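Local atomic coordinates of 3-hydroxyacyl-CoA dehydrogenase (Archaeoglobus fulgidus, PDB entry 1ZEJ), a protein that probably acts as an NAD-dependent dehydrogenase of the 3-hydroxyacyl-CoA dehydrogenase family, oxidising a hydroxyl group on its substrate. Residues 98-103 and 122-127; 114-119 and 143-148; 212-217 and 280-285. One frame throughout, in Å; residues are numbered along the deposited sequence.

Contact 1 of 3, residues 98-103 and 122-127; sequences LTNAPL and PSRFLG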
ATOM      1  N   LEU A  98      15.979 -37.216 -10.030  1.00 30.73           N
ATOM      2  CA  LEU A  98      15.429 -38.185  -9.081  1.00 30.02           C
ATOM      3  C   LEU A  98      13.917 -38.251  -9.145  1.00 30.50           C
ATOM      4  O   LEU A  98      13.285 -39.212  -8.661  1.00 29.07           O
ATOM      5  CB  LEU A  98      15.847 -37.819  -7.645  1.00 30.16           C
ATOM      6  CG  LEU A  98      17.355 -37.811  -7.377  1.00 30.57           C
ATOM      7  CD1 LEU A  98      17.637 -37.205  -5.977  1.00 31.69           C
ATOM      8  CD2 LEU A  98      17.970 -39.175  -7.537  1.00 30.99           C
ATOM      9  N   THR A  99      13.307 -37.237  -9.747  1.00 30.50           N
ATOM     10  CA  THR A  99      11.864 -37.207  -9.768  1.00 31.89           C
ATOM     11  C   THR A  99      11.401 -36.393 -10.950  1.00 32.47           C
ATOM     12  O   THR A  99      12.111 -35.478 -11.393  1.00 31.51           O
ATOM     13  CB  THR A  99      11.311 -36.622  -8.423  1.00 32.58           C
ATOM     14  OG1 THR A  99       9.873 -36.605  -8.442  1.00 36.10           O
ATOM     15  CG2 THR A  99      11.787 -35.219  -8.189  1.00 31.82           C
ATOM     16  N   ASN A 100      10.175 -36.684 -11.383  1.00 33.65           N
ATOM     17  CA  ASN A 100       9.432 -35.867 -12.347  1.00 35.44           C
ATOM     18  C   ASN A 100       8.385 -34.913 -11.685  1.00 34.23           C
ATOM     19  O   ASN A 100       7.619 -34.275 -12.382  1.00 34.28           O
ATOM     20  CB  ASN A 100       8.706 -36.805 -13.336  1.00 37.46           C
ATOM     21  CG  ASN A 100       9.656 -37.577 -14.207  1.00 42.20           C
ATOM     22  OD1 ASN A 100      10.677 -37.036 -14.652  1.00 50.23           O
ATOM     23  ND2 ASN A 100       9.328 -38.853 -14.481  1.00 49.26           N
ATOM     24  N   ALA A 101       8.343 -34.863 -10.357  1.00 32.78           N
ATOM     25  CA  ALA A 101       7.446 -33.978  -9.633  1.00 33.10           C
ATOM     26  C   ALA A 101       7.703 -32.520  -9.966  1.00 31.83           C
ATOM     27  O   ALA A 101       8.827 -32.160 -10.341  1.00 31.00           O
ATOM     28  CB  ALA A 101       7.610 -34.169  -8.141  1.00 33.55           C
ATOM     29  N   PRO A 102       6.696 -31.661  -9.753  1.00 32.27           N
ATOM     30  CA  PRO A 102       6.947 -30.219  -9.849  1.00 31.41           C
ATOM     31  C   PRO A 102       8.047 -29.805  -8.882  1.00 31.25           C
ATOM     32  O   PRO A 102       8.111 -30.297  -7.730  1.00 30.85           O
ATOM     33  CB  PRO A 102       5.606 -29.608  -9.448  1.00 31.42           C
ATOM     34  CG  PRO A 102       4.632 -30.567  -9.747  1.00 33.04           C
ATOM     35  CD  PRO A 102       5.278 -31.920  -9.444  1.00 32.54           C
ATOM     36  N   LEU A 103       8.908 -28.929  -9.360  1.00 31.10           N
ATOM     37  CA  LEU A 103      10.014 -28.377  -8.598  1.00 31.08           C
ATOM     38  C   LEU A 103       9.786 -26.890  -8.429  1.00 30.80           C
ATOM     39  O   LEU A 103       9.600 -26.183  -9.408  1.00 28.32           O
ATOM     40  CB  LEU A 103      11.330 -28.562  -9.344  1.00 31.34           C
ATOM     41  CG  LEU A 103      11.703 -29.958  -9.824  1.00 34.05           C
ATOM     42  CD1 LEU A 103      13.044 -29.881 -10.559  1.00 33.15           C
ATOM     43  CD2 LEU A 103      11.771 -30.873  -8.651  1.00 34.49           C
ATOM     44  N   PRO A 122      12.679 -27.992 -17.651  1.00 29.60           N
ATOM     45  CA  PRO A 122      12.082 -26.805 -17.022  1.00 29.46           C
ATOM     46  C   PRO A 122      10.546 -26.694 -17.138  1.00 29.55           C
ATOM     47  O   PRO A 122       9.972 -25.768 -16.555  1.00 29.29           O
ATOM     48  CB  PRO A 122      12.804 -25.671 -17.734  1.00 28.96           C
ATOM     49  CG  PRO A 122      13.038 -26.179 -19.055  1.00 29.45           C
ATOM     50  CD  PRO A 122      13.368 -27.633 -18.903  1.00 29.85           C
ATOM     51  N   SER A 123       9.892 -27.584 -17.897  1.00 29.21           N
ATOM     52  CA  SER A 123       8.446 -27.498 -18.002  1.00 29.85           C
ATOM     53  C   SER A 123       7.730 -27.688 -16.666  1.00 29.40           C
ATOM     54  O   SER A 123       6.608 -27.199 -16.510  1.00 28.83           O
ATOM     55  CB  SER A 123       7.861 -28.450 -19.030  1.00 29.02           C
ATOM     56  OG  SER A 123       8.201 -29.756 -18.731  1.00 32.60           O
ATOM     57  N   ARG A 124       8.379 -28.363 -15.710  1.00 29.14           N
ATOM     58  CA  ARG A 124       7.770 -28.622 -14.397  1.00 29.19           C
ATOM     59  C   ARG A 124       8.478 -27.874 -13.273  1.00 28.57           C
ATOM     60  O   ARG A 124       8.352 -28.216 -12.112  1.00 28.87           O
ATOM     61  CB  ARG A 124       7.659 -30.136 -14.125  1.00 29.41           C
ATOM     62  CG  ARG A 124       8.939 -30.899 -14.311  1.00 30.82           C
ATOM     63  CD  ARG A 124      10.090 -30.510 -13.371  1.00 32.40           C
ATOM     64  NE  ARG A 124      11.196 -31.393 -13.674  1.00 33.42           N
ATOM     65  CZ  ARG A 124      11.461 -32.532 -13.041  1.00 33.65           C
ATOM     66  NH1 ARG A 124      10.829 -32.866 -11.943  1.00 34.59           N
ATOM     67  NH2 ARG A 124      12.421 -33.302 -13.478  1.00 36.55           N
ATOM     68  N   PHE A 125       9.168 -26.790 -13.630  1.00 27.63           N
ATOM     69  CA  PHE A 125       9.840 -25.922 -12.682  1.00 27.19           C
ATOM     70  C   PHE A 125       9.086 -24.592 -12.645  1.00 28.06           C
ATOM     71  O   PHE A 125       8.657 -24.052 -13.697  1.00 26.85           O
ATOM     72  CB  PHE A 125      11.278 -25.597 -13.123  1.00 26.98           C
ATOM     73  CG  PHE A 125      11.927 -24.524 -12.276  1.00 26.58           C
ATOM     74  CD1 PHE A 125      12.247 -24.778 -10.968  1.00 26.76           C
ATOM     75  CD2 PHE A 125      12.159 -23.248 -12.786  1.00 29.66           C
ATOM     76  CE1 PHE A 125      12.787 -23.791 -10.150  1.00 27.46           C
ATOM     77  CE2 PHE A 125      12.717 -22.259 -12.002  1.00 28.88           C
ATOM     78  CZ  PHE A 125      13.055 -22.547 -10.654  1.00 29.66           C
ATOM     79  N   LEU A 126       8.949 -24.065 -11.443  1.00 26.84           N
ATOM     80  CA  LEU A 126       8.412 -22.730 -11.279  1.00 28.44           C
ATOM     81  C   LEU A 126       8.860 -22.140  -9.957  1.00 28.70           C
ATOM     82  O   LEU A 126       9.425 -22.840  -9.101  1.00 28.72           O
ATOM     83  CB  LEU A 126       6.904 -22.788 -11.453  1.00 27.95           C
ATOM     84  CG  LEU A 126       5.835 -23.138 -10.426  1.00 33.13           C
ATOM     85  CD1 LEU A 126       4.565 -23.686 -11.081  1.00 30.98           C
ATOM     86  CD2 LEU A 126       6.244 -23.870  -9.217  1.00 36.42           C
ATOM     87  N   GLY A 127       8.604 -20.864  -9.785  1.00 29.04           N
ATOM     88  CA  GLY A 127       8.962 -20.168  -8.552  1.00 29.77           C
ATOM     89  C   GLY A 127       7.730 -20.220  -7.674  1.00 30.98           C
ATOM     90  O   GLY A 127       6.601 -20.075  -8.158  1.00 27.83           O
TER
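Arg124 holds the loop before strand 103-105 through two backbone carbonyls, at a point where that strand and strand 125-130 begin to run side by side in the parallel part of the Rossmann-type sheet. NH1 and NH2 of Arg124 both donate to Thr99 O, each at 3.0 Å, an end-on grip on a single atom. The two approaches differ: NH2 comes in the carbonyl plane, whereas NH1 stands 40° above it. Arg124 NH1 also reaches Ala101 O at 2.7 Å, so one nitrogen bridges two carbonyls of the loop, and both oxygens lie at the edge of the guanidinium, in its plane. The group is thereby fixed in rotation; Ser121 OG adds a further bond to NH2 from the residues just before the second segment. A bend at chi2 (63°) turns the guanidinium edge-on to the loop carbonyls. The loop itself is shaped by an ST turn, in which Thr99 OG1 accepts from Ala101 N.

Beyond this clamp the strands pair through the backbone. Leu103 N donates to Arg124 O at 2.9 Å, and Leu103 O accepts from Leu126 N at 3.0 Å, the two bonds straddling Phe125 as expected of a parallel bridge between Leu103 and Phe125. Leu103 and Phe125 point to the same face of the sheet, where helix 85-96 covers both and helix 112-116 also packs on Phe125; Thr152 of helix 150-162 packs against Pro102 and Leu126. Leu103 also closes one face of the guanidinium: its CD1 sits above the plane, displaced toward the rim, 3.9 Å from Arg124 NE.

Contact 2 of 3, residues 114-119 and 143-148; sequences DIAERL and VISRFT
Glu117 and Arg146 join segment 114-119, on helix 112-116, to the turn after strand 139-144 through a salt bridge on the protein's surface. Arg146 NH2 donates to Glu117 OE1 at 3.2 Å with a nearly straight N-H...O angle of 165°. The oxygen lies in the guanidinium plane and is met nearly along its C-O axis, while the carboxylate plane stands at 89° to the guanidinium. A water accepts from Arg146 NH1, donates to Asp114 OD1 at 2.9 Å and makes a weak bond to Glu117 OE1, tying the two acids to the arginine. The other carboxylate oxygen, Glu117 OE2, takes a weak bond from Arg118 NH1 at 2.9 Å, which completes a three-residue salt-bridge network; the same NH1 also donates to Asp114 O. Asp114 OD2 turns instead to Arg239 of the second subunit, in a salt bridge across the dimer.

Within the turn, two backbone N-H groups are met by side-chain hydroxyls. Ser145 OG accepts from Phe147 N at 3.0 Å, an ST turn, and Ser145 N donates to Thr148 OG1, whose hydroxyl is also bonded to Phe125 O. Arg146 N is held from outside the turn by Asp113 OD1.

Apolar packing accompanies these bonds. With CG anti to its own carbonyl carbon (chi1 -55°), Phe147 brings CD2 to 3.5 Å from Ala116 CB, and its CE2 stands over the centre of the Arg146 guanidinium. Ala116 CB also touches Ser145 OG at 3.6 Å. A helix segment fastened in this way to the turn leaving a sheet strand belongs to the layered helix-and-sheet packing of the Rossmann-type NAD-binding domain.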
ATOM      1  N   ASP A 114      16.096 -17.383 -15.508  1.00 28.21           N
ATOM      2  CA  ASP A 114      17.541 -17.680 -15.528  1.00 27.69           C
ATOM      3  C   ASP A 114      17.827 -19.068 -14.919  1.00 27.30           C
ATOM      4  O   ASP A 114      18.709 -19.815 -15.376  1.00 26.72           O
ATOM      5  CB  ASP A 114      18.347 -16.620 -14.802  1.00 28.03           C
ATOM      6  CG  ASP A 114      18.426 -15.323 -15.545  1.00 29.76           C
ATOM      7  OD1 ASP A 114      17.912 -15.164 -16.685  1.00 30.50           O
ATOM      8  OD2 ASP A 114      19.017 -14.429 -14.952  1.00 31.19           O
ATOM      9  N   ILE A 115      17.090 -19.420 -13.870  1.00 27.22           N
ATOM     10  CA  ILE A 115      17.170 -20.761 -13.323  1.00 27.49           C
ATOM     11  C   ILE A 115      16.670 -21.821 -14.326  1.00 27.84           C
ATOM     12  O   ILE A 115      17.383 -22.794 -14.637  1.00 28.65           O
ATOM     13  CB  ILE A 115      16.369 -20.893 -12.006  1.00 27.02           C
ATOM     14  CG1 ILE A 115      17.002 -20.039 -10.917  1.00 28.66           C
ATOM     15  CG2 ILE A 115      16.309 -22.349 -11.562  1.00 26.52           C
ATOM     16  CD1 ILE A 115      16.080 -19.816  -9.721  1.00 28.92           C
ATOM     17  N   ALA A 116      15.478 -21.593 -14.860  1.00 27.06           N
ATOM     18  CA  ALA A 116      14.832 -22.557 -15.750  1.00 28.00           C
ATOM     19  C   ALA A 116      15.659 -22.884 -16.952  1.00 26.99           C
ATOM     20  O   ALA A 116      15.678 -24.002 -17.404  1.00 27.89           O
ATOM     21  CB  ALA A 116      13.508 -22.000 -16.216  1.00 27.65           C
ATOM     22  N   GLU A 117      16.332 -21.903 -17.512  1.00 28.15           N
ATOM     23  CA  GLU A 117      17.101 -22.157 -18.727  1.00 29.13           C
ATOM     24  C   GLU A 117      18.348 -23.023 -18.470  1.00 28.67           C
ATOM     25  O   GLU A 117      18.970 -23.503 -19.426  1.00 27.06           O
ATOM     26  CB  GLU A 117      17.411 -20.852 -19.461  1.00 29.90           C
ATOM     27  CG  GLU A 117      18.375 -19.941 -18.819  1.00 32.52           C
ATOM     28  CD  GLU A 117      18.508 -18.610 -19.587  1.00 33.29           C
ATOM     29  OE1 GLU A 117      17.624 -18.226 -20.395  1.00 37.06           O
ATOM     30  OE2 GLU A 117      19.485 -17.915 -19.305  1.00 38.58           O
ATOM     31  N   ARG A 118      18.692 -23.247 -17.186  1.00 27.66           N
ATOM     32  CA  ARG A 118      19.825 -24.075 -16.836  1.00 28.60           C
ATOM     33  C   ARG A 118      19.424 -25.485 -16.355  1.00 28.12           C
ATOM     34  O   ARG A 118      20.288 -26.301 -16.030  1.00 28.55           O
ATOM     35  CB  ARG A 118      20.668 -23.331 -15.807  1.00 27.97           C
ATOM     36  CG  ARG A 118      21.371 -22.159 -16.413  1.00 31.51           C
ATOM     37  CD  ARG A 118      21.786 -21.132 -15.382  1.00 35.37           C
ATOM     38  NE  ARG A 118      22.606 -20.074 -15.977  1.00 35.80           N
ATOM     39  CZ  ARG A 118      22.147 -19.013 -16.655  1.00 37.73           C
ATOM     40  NH1 ARG A 118      20.830 -18.789 -16.862  1.00 31.75           N
ATOM     41  NH2 ARG A 118      23.042 -18.150 -17.135  1.00 39.79           N
ATOM     42  N   LEU A 119      18.131 -25.777 -16.368  1.00 27.99           N
ATOM     43  CA  LEU A 119      17.608 -27.095 -16.024  1.00 28.03           C
ATOM     44  C   LEU A 119      17.390 -27.950 -17.266  1.00 28.82           C
ATOM     45  O   LEU A 119      17.129 -27.449 -18.363  1.00 27.82           O
ATOM     46  CB  LEU A 119      16.263 -26.991 -15.263  1.00 27.47           C
ATOM     47  CG  LEU A 119      16.244 -26.113 -14.032  1.00 28.09           C
ATOM     48  CD1 LEU A 119      14.876 -26.217 -13.425  1.00 29.80           C
ATOM     49  CD2 LEU A 119      17.341 -26.494 -12.993  1.00 29.27           C
ATOM     50  N   VAL A 143       5.463 -17.911  -9.541  1.00 27.93           N
ATOM     51  CA  VAL A 143       6.123 -17.102 -10.542  1.00 27.55           C
ATOM     52  C   VAL A 143       6.614 -18.063 -11.616  1.00 27.72           C
ATOM     53  O   VAL A 143       7.489 -18.877 -11.365  1.00 26.37           O
ATOM     54  CB  VAL A 143       7.263 -16.301  -9.939  1.00 27.41           C
ATOM     55  CG1 VAL A 143       7.872 -15.360 -10.986  1.00 26.48           C
ATOM     56  CG2 VAL A 143       6.780 -15.487  -8.743  1.00 24.92           C
ATOM     57  N   ILE A 144       6.018 -17.975 -12.792  1.00 28.00           N
ATOM     58  CA  ILE A 144       6.323 -18.903 -13.849  1.00 29.04           C
ATOM     59  C   ILE A 144       7.403 -18.398 -14.818  1.00 27.73           C
ATOM     60  O   ILE A 144       7.561 -17.202 -15.063  1.00 27.60           O
ATOM     61  CB  ILE A 144       5.055 -19.386 -14.569  1.00 29.05           C
ATOM     62  CG1 ILE A 144       4.418 -18.315 -15.441  1.00 30.17           C
ATOM     63  CG2 ILE A 144       4.035 -19.906 -13.530  1.00 32.40           C
ATOM     64  CD1 ILE A 144       3.493 -18.891 -16.449  1.00 31.21           C
ATOM     65  N   SER A 145       8.149 -19.335 -15.366  1.00 27.54           N
ATOM     66  CA  SER A 145       9.102 -19.012 -16.407  1.00 26.72           C
ATOM     67  C   SER A 145       8.403 -19.154 -17.751  1.00 27.61           C
ATOM     68  O   SER A 145       7.263 -19.637 -17.806  1.00 26.92           O
ATOM     69  CB  SER A 145      10.294 -19.924 -16.313  1.00 26.88           C
ATOM     70  OG  SER A 145      10.061 -21.184 -16.930  1.00 26.28           O
ATOM     71  N   ARG A 146       9.105 -18.783 -18.826  1.00 26.88           N
ATOM     72  CA  ARG A 146       8.606 -19.056 -20.211  1.00 27.81           C
ATOM     73  C   ARG A 146       8.500 -20.534 -20.542  1.00 26.72           C
ATOM     74  O   ARG A 146       7.834 -20.895 -21.476  1.00 27.62           O
ATOM     75  CB  ARG A 146       9.463 -18.350 -21.258  1.00 27.96           C
ATOM     76  CG  ARG A 146      10.918 -18.738 -21.322  1.00 27.06           C
ATOM     77  CD  ARG A 146      11.666 -17.704 -22.161  1.00 29.61           C
ATOM     78  NE  ARG A 146      12.942 -18.220 -22.631  1.00 31.97           N
ATOM     79  CZ  ARG A 146      14.073 -18.161 -21.937  1.00 33.31           C
ATOM     80  NH1 ARG A 146      14.099 -17.649 -20.706  1.00 33.30           N
ATOM     81  NH2 ARG A 146      15.181 -18.655 -22.461  1.00 33.78           N
ATOM     82  N   PHE A 147       9.093 -21.390 -19.728  1.00 26.31           N
ATOM     83  CA  PHE A 147       9.066 -22.831 -19.944  1.00 26.98           C
ATOM     84  C   PHE A 147       7.966 -23.566 -19.223  1.00 26.58           C
ATOM     85  O   PHE A 147       7.609 -24.659 -19.601  1.00 27.64           O
ATOM     86  CB  PHE A 147      10.374 -23.471 -19.501  1.00 27.27           C
ATOM     87  CG  PHE A 147      11.616 -22.895 -20.142  1.00 26.03           C
ATOM     88  CD1 PHE A 147      12.131 -23.433 -21.297  1.00 28.43           C
ATOM     89  CD2 PHE A 147      12.325 -21.854 -19.522  1.00 28.65           C
ATOM     90  CE1 PHE A 147      13.300 -22.905 -21.882  1.00 29.37           C
ATOM     91  CE2 PHE A 147      13.511 -21.343 -20.096  1.00 27.58           C
ATOM     92  CZ  PHE A 147      13.990 -21.873 -21.268  1.00 27.59           C
ATOM     93  N   THR A 148       7.508 -23.026 -18.109  1.00 28.33           N
ATOM     94  CA  THR A 148       6.610 -23.710 -17.213  1.00 26.93           C
ATOM     95  C   THR A 148       5.326 -24.094 -17.963  1.00 28.24           C
ATOM     96  O   THR A 148       4.693 -23.250 -18.645  1.00 27.96           O
ATOM     97  CB  THR A 148       6.221 -22.801 -16.017  1.00 27.24           C
ATOM     98  OG1 THR A 148       7.383 -22.236 -15.362  1.00 23.26           O
ATOM     99  CG2 THR A 148       5.391 -23.597 -15.030  1.00 27.15           C
TER
HETATM  100  O   HOH W   1      16.430 -16.016 -19.065  1.00 40.22           O

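Contact 3 of 3, residues 212-217 and 280-285; sequences YTLFGP and VERLKK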
ATOM      1  N   TYR A 212      -5.932   0.161   0.684  1.00 26.10           N
ATOM      2  CA  TYR A 212      -5.421  -0.883  -0.171  1.00 26.85           C
ATOM      3  C   TYR A 212      -5.635  -2.264   0.471  1.00 27.24           C
ATOM      4  O   TYR A 212      -5.826  -3.249  -0.229  1.00 27.39           O
ATOM      5  CB  TYR A 212      -3.935  -0.657  -0.486  1.00 27.23           C
ATOM      6  CG  TYR A 212      -3.659   0.455  -1.493  1.00 28.71           C
ATOM      7  CD1 TYR A 212      -4.633   1.345  -1.901  1.00 29.62           C
ATOM      8  CD2 TYR A 212      -2.363   0.654  -1.962  1.00 30.40           C
ATOM      9  CE1 TYR A 212      -4.320   2.417  -2.792  1.00 29.96           C
ATOM     10  CE2 TYR A 212      -2.046   1.691  -2.811  1.00 30.71           C
ATOM     11  CZ  TYR A 212      -3.000   2.561  -3.234  1.00 30.73           C
ATOM     12  OH  TYR A 212      -2.606   3.522  -4.131  1.00 29.84           O
ATOM     13  N   THR A 213      -5.663  -2.325   1.804  1.00 26.95           N
ATOM     14  CA  THR A 213      -6.000  -3.564   2.504  1.00 26.47           C
ATOM     15  C   THR A 213      -7.432  -4.004   2.229  1.00 27.63           C
ATOM     16  O   THR A 213      -7.679  -5.152   1.895  1.00 27.32           O
ATOM     17  CB  THR A 213      -5.766  -3.432   4.019  1.00 26.75           C
ATOM     18  OG1 THR A 213      -4.364  -3.291   4.257  1.00 27.47           O
ATOM     19  CG2 THR A 213      -6.290  -4.623   4.782  1.00 28.34           C
ATOM     20  N   LEU A 214      -8.370  -3.069   2.316  1.00 28.12           N
ATOM     21  CA  LEU A 214      -9.789  -3.398   2.245  1.00 28.00           C
ATOM     22  C   LEU A 214     -10.276  -3.451   0.815  1.00 28.70           C
ATOM     23  O   LEU A 214     -11.130  -4.282   0.477  1.00 29.00           O
ATOM     24  CB  LEU A 214     -10.580  -2.345   3.028  1.00 27.59           C
ATOM     25  CG  LEU A 214     -10.405  -2.383   4.541  1.00 27.72           C
ATOM     26  CD1 LEU A 214     -11.272  -1.277   5.076  1.00 31.08           C
ATOM     27  CD2 LEU A 214     -10.832  -3.682   5.166  1.00 29.45           C
ATOM     28  N   PHE A 215      -9.732  -2.576  -0.033  1.00 29.02           N
ATOM     29  CA  PHE A 215     -10.256  -2.458  -1.421  1.00 29.03           C
ATOM     30  C   PHE A 215      -9.274  -2.749  -2.531  1.00 28.98           C
ATOM     31  O   PHE A 215      -9.690  -3.005  -3.651  1.00 29.45           O
ATOM     32  CB  PHE A 215     -10.896  -1.067  -1.628  1.00 28.72           C
ATOM     33  CG  PHE A 215     -11.832  -0.674  -0.539  1.00 27.10           C
ATOM     34  CD1 PHE A 215     -13.105  -1.241  -0.458  1.00 32.79           C
ATOM     35  CD2 PHE A 215     -11.435   0.228   0.441  1.00 31.22           C
ATOM     36  CE1 PHE A 215     -13.955  -0.912   0.581  1.00 31.96           C
ATOM     37  CE2 PHE A 215     -12.290   0.573   1.485  1.00 30.50           C
ATOM     38  CZ  PHE A 215     -13.544  -0.002   1.547  1.00 30.39           C
ATOM     39  N   GLY A 216      -7.978  -2.740  -2.226  1.00 29.06           N
ATOM     40  CA  GLY A 216      -6.932  -2.768  -3.227  1.00 29.31           C
ATOM     41  C   GLY A 216      -6.858  -1.399  -3.925  1.00 29.02           C
ATOM     42  O   GLY A 216      -7.792  -0.596  -3.853  1.00 29.13           O
ATOM     43  N   PRO A 217      -5.757  -1.134  -4.610  1.00 28.50           N
ATOM     44  CA  PRO A 217      -5.645   0.134  -5.346  1.00 29.03           C
ATOM     45  C   PRO A 217      -6.650   0.284  -6.515  1.00 28.24           C
ATOM     46  O   PRO A 217      -7.070   1.391  -6.836  1.00 28.18           O
ATOM     47  CB  PRO A 217      -4.194   0.101  -5.850  1.00 29.48           C
ATOM     48  CG  PRO A 217      -3.827  -1.375  -5.954  1.00 30.12           C
ATOM     49  CD  PRO A 217      -4.561  -1.987  -4.769  1.00 29.93           C
ATOM     50  N   VAL A 280     -17.600   2.735   4.131  1.00 28.32           N
ATOM     51  CA  VAL A 280     -17.417   3.493   5.379  1.00 29.93           C
ATOM     52  C   VAL A 280     -17.513   2.585   6.630  1.00 29.66           C
ATOM     53  O   VAL A 280     -16.688   2.707   7.538  1.00 28.02           O
ATOM     54  CB  VAL A 280     -18.411   4.679   5.466  1.00 31.08           C
ATOM     55  CG1 VAL A 280     -18.261   5.466   6.785  1.00 33.15           C
ATOM     56  CG2 VAL A 280     -18.206   5.633   4.297  1.00 30.77           C
ATOM     57  N   GLU A 281     -18.494   1.673   6.649  1.00 30.11           N
ATOM     58  CA  GLU A 281     -18.643   0.704   7.748  1.00 31.20           C
ATOM     59  C   GLU A 281     -17.367  -0.125   7.924  1.00 29.93           C
ATOM     60  O   GLU A 281     -16.852  -0.288   9.041  1.00 29.58           O
ATOM     61  CB  GLU A 281     -19.848  -0.250   7.513  1.00 30.88           C
ATOM     62  CG  GLU A 281     -21.190   0.433   7.624  1.00 34.03           C
ATOM     63  CD  GLU A 281     -22.398  -0.489   7.322  1.00 34.60           C
ATOM     64  OE1 GLU A 281     -22.207  -1.639   6.838  1.00 39.86           O
ATOM     65  OE2 GLU A 281     -23.549  -0.051   7.589  1.00 37.74           O
ATOM     66  N   ARG A 282     -16.834  -0.629   6.828  1.00 30.03           N
ATOM     67  CA  ARG A 282     -15.606  -1.445   6.911  1.00 30.60           C
ATOM     68  C   ARG A 282     -14.399  -0.639   7.366  1.00 29.67           C
ATOM     69  O   ARG A 282     -13.593  -1.112   8.161  1.00 28.24           O
ATOM     70  CB  ARG A 282     -15.316  -2.110   5.570  1.00 31.62           C
ATOM     71  CG  ARG A 282     -16.351  -3.130   5.161  1.00 34.32           C
ATOM     72  CD  ARG A 282     -15.967  -3.681   3.821  1.00 40.20           C
ATOM     73  NE  ARG A 282     -14.808  -4.584   3.922  1.00 42.96           N
ATOM     74  CZ  ARG A 282     -13.971  -4.858   2.917  1.00 45.18           C
ATOM     75  NH1 ARG A 282     -14.147  -4.296   1.717  1.00 47.31           N
ATOM     76  NH2 ARG A 282     -12.948  -5.689   3.097  1.00 43.19           N
ATOM     77  N   LEU A 283     -14.268   0.600   6.869  1.00 28.86           N
ATOM     78  CA  LEU A 283     -13.166   1.452   7.299  1.00 27.73           C
ATOM     79  C   LEU A 283     -13.318   1.806   8.798  1.00 27.66           C
ATOM     80  O   LEU A 283     -12.348   1.801   9.543  1.00 26.58           O
ATOM     81  CB  LEU A 283     -13.121   2.752   6.458  1.00 29.00           C
ATOM     82  CG  LEU A 283     -12.631   2.604   5.006  1.00 26.69           C
ATOM     83  CD1 LEU A 283     -13.077   3.753   4.117  1.00 29.24           C
ATOM     84  CD2 LEU A 283     -11.141   2.543   5.024  1.00 28.44           C
ATOM     85  N   LYS A 284     -14.534   2.116   9.249  1.00 27.79           N
ATOM     86  CA  LYS A 284     -14.717   2.462  10.659  1.00 28.16           C
ATOM     87  C   LYS A 284     -14.306   1.276  11.559  1.00 27.87           C
ATOM     88  O   LYS A 284     -13.741   1.474  12.633  1.00 27.31           O
ATOM     89  CB  LYS A 284     -16.149   2.865  10.942  1.00 29.01           C
ATOM     90  CG  LYS A 284     -16.547   4.225  10.360  1.00 29.26           C
ATOM     91  CD  LYS A 284     -18.071   4.452  10.484  1.00 30.63           C
ATOM     92  CE  LYS A 284     -18.428   4.964  11.846  1.00 35.03           C
ATOM     93  NZ  LYS A 284     -19.893   5.304  12.032  1.00 36.44           N
ATOM     94  N   LYS A 285     -14.638   0.067  11.119  1.00 27.37           N
ATOM     95  CA  LYS A 285     -14.342  -1.135  11.884  1.00 28.75           C
ATOM     96  C   LYS A 285     -12.850  -1.355  11.974  1.00 27.38           C
ATOM     97  O   LYS A 285     -12.316  -1.644  13.049  1.00 24.95           O
ATOM     98  CB  LYS A 285     -15.018  -2.341  11.244  1.00 28.65           C
ATOM     99  CG  LYS A 285     -16.537  -2.320  11.369  1.00 33.14           C
ATOM    100  CD  LYS A 285     -17.202  -3.280  10.314  1.00 34.65           C
ATOM    101  CE  LYS A 285     -16.710  -4.720  10.398  1.00 38.87           C
ATOM    102  NZ  LYS A 285     -16.935  -5.582   9.139  1.00 40.59           N
TER
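The guanidinium of Arg282 carries the side chain of Leu214 over one face, with CD2 of the leucine 3.6 Å from NH2. The Phe215 ring, its plane 78° from the guanidinium, brings CE1 to 3.6 Å from Arg282 NH1. Leu214 CB lies on one face of that ring, toward the rim, and Leu283 CG meets the ring at its edge, 4.1 Å from Phe215 CE2. Arg282 NH1 also donates to Leu214 O at 3.3 Å, from 49° above the carbonyl plane. A bend at chi3 (73°) turns the end of the arginine toward this carbonyl.

These side chains join helix 197-224 to the C-terminal helix 275-290. The segments run roughly antiparallel, and their axes approach to 10.8 Å, in the helical C-terminal domain usual in this family. Replacing Arg282 by an alanine is likely to leave Leu214 O without this donor and to open a gap beside Phe215 CE1 and Leu214 CD2.

Alongside, Leu214 and Leu283 cross at a slant, CD1 of the former 3.8 Å from CD2 of the latter, and Leu286 extends this apolar surface along helix 275-290.

Overall arrangement
Contacts 1 and 2 are neighbours in the NAD-binding domain, their centres about 10 Å apart, and their segments alternate along the chain. Strands 125-130 and 139-144 lie side by side in one sheet, with a probable hydrogen bond from Gly127 N to Val143 O (2.8 Å), and Phe125 CZ packs against Ile115 CG2 at 3.4 Å. Contact 1 is nearer to Lys88, a predicted NAD-binding residue: the Phe125 side chain is about 7 Å from that of Lys88, and that of Ala116 in contact 2 about 11 Å. Contact 3 belongs to the helical part, its centre about 39 Å and about 37 Å from those of contacts 1 and 2.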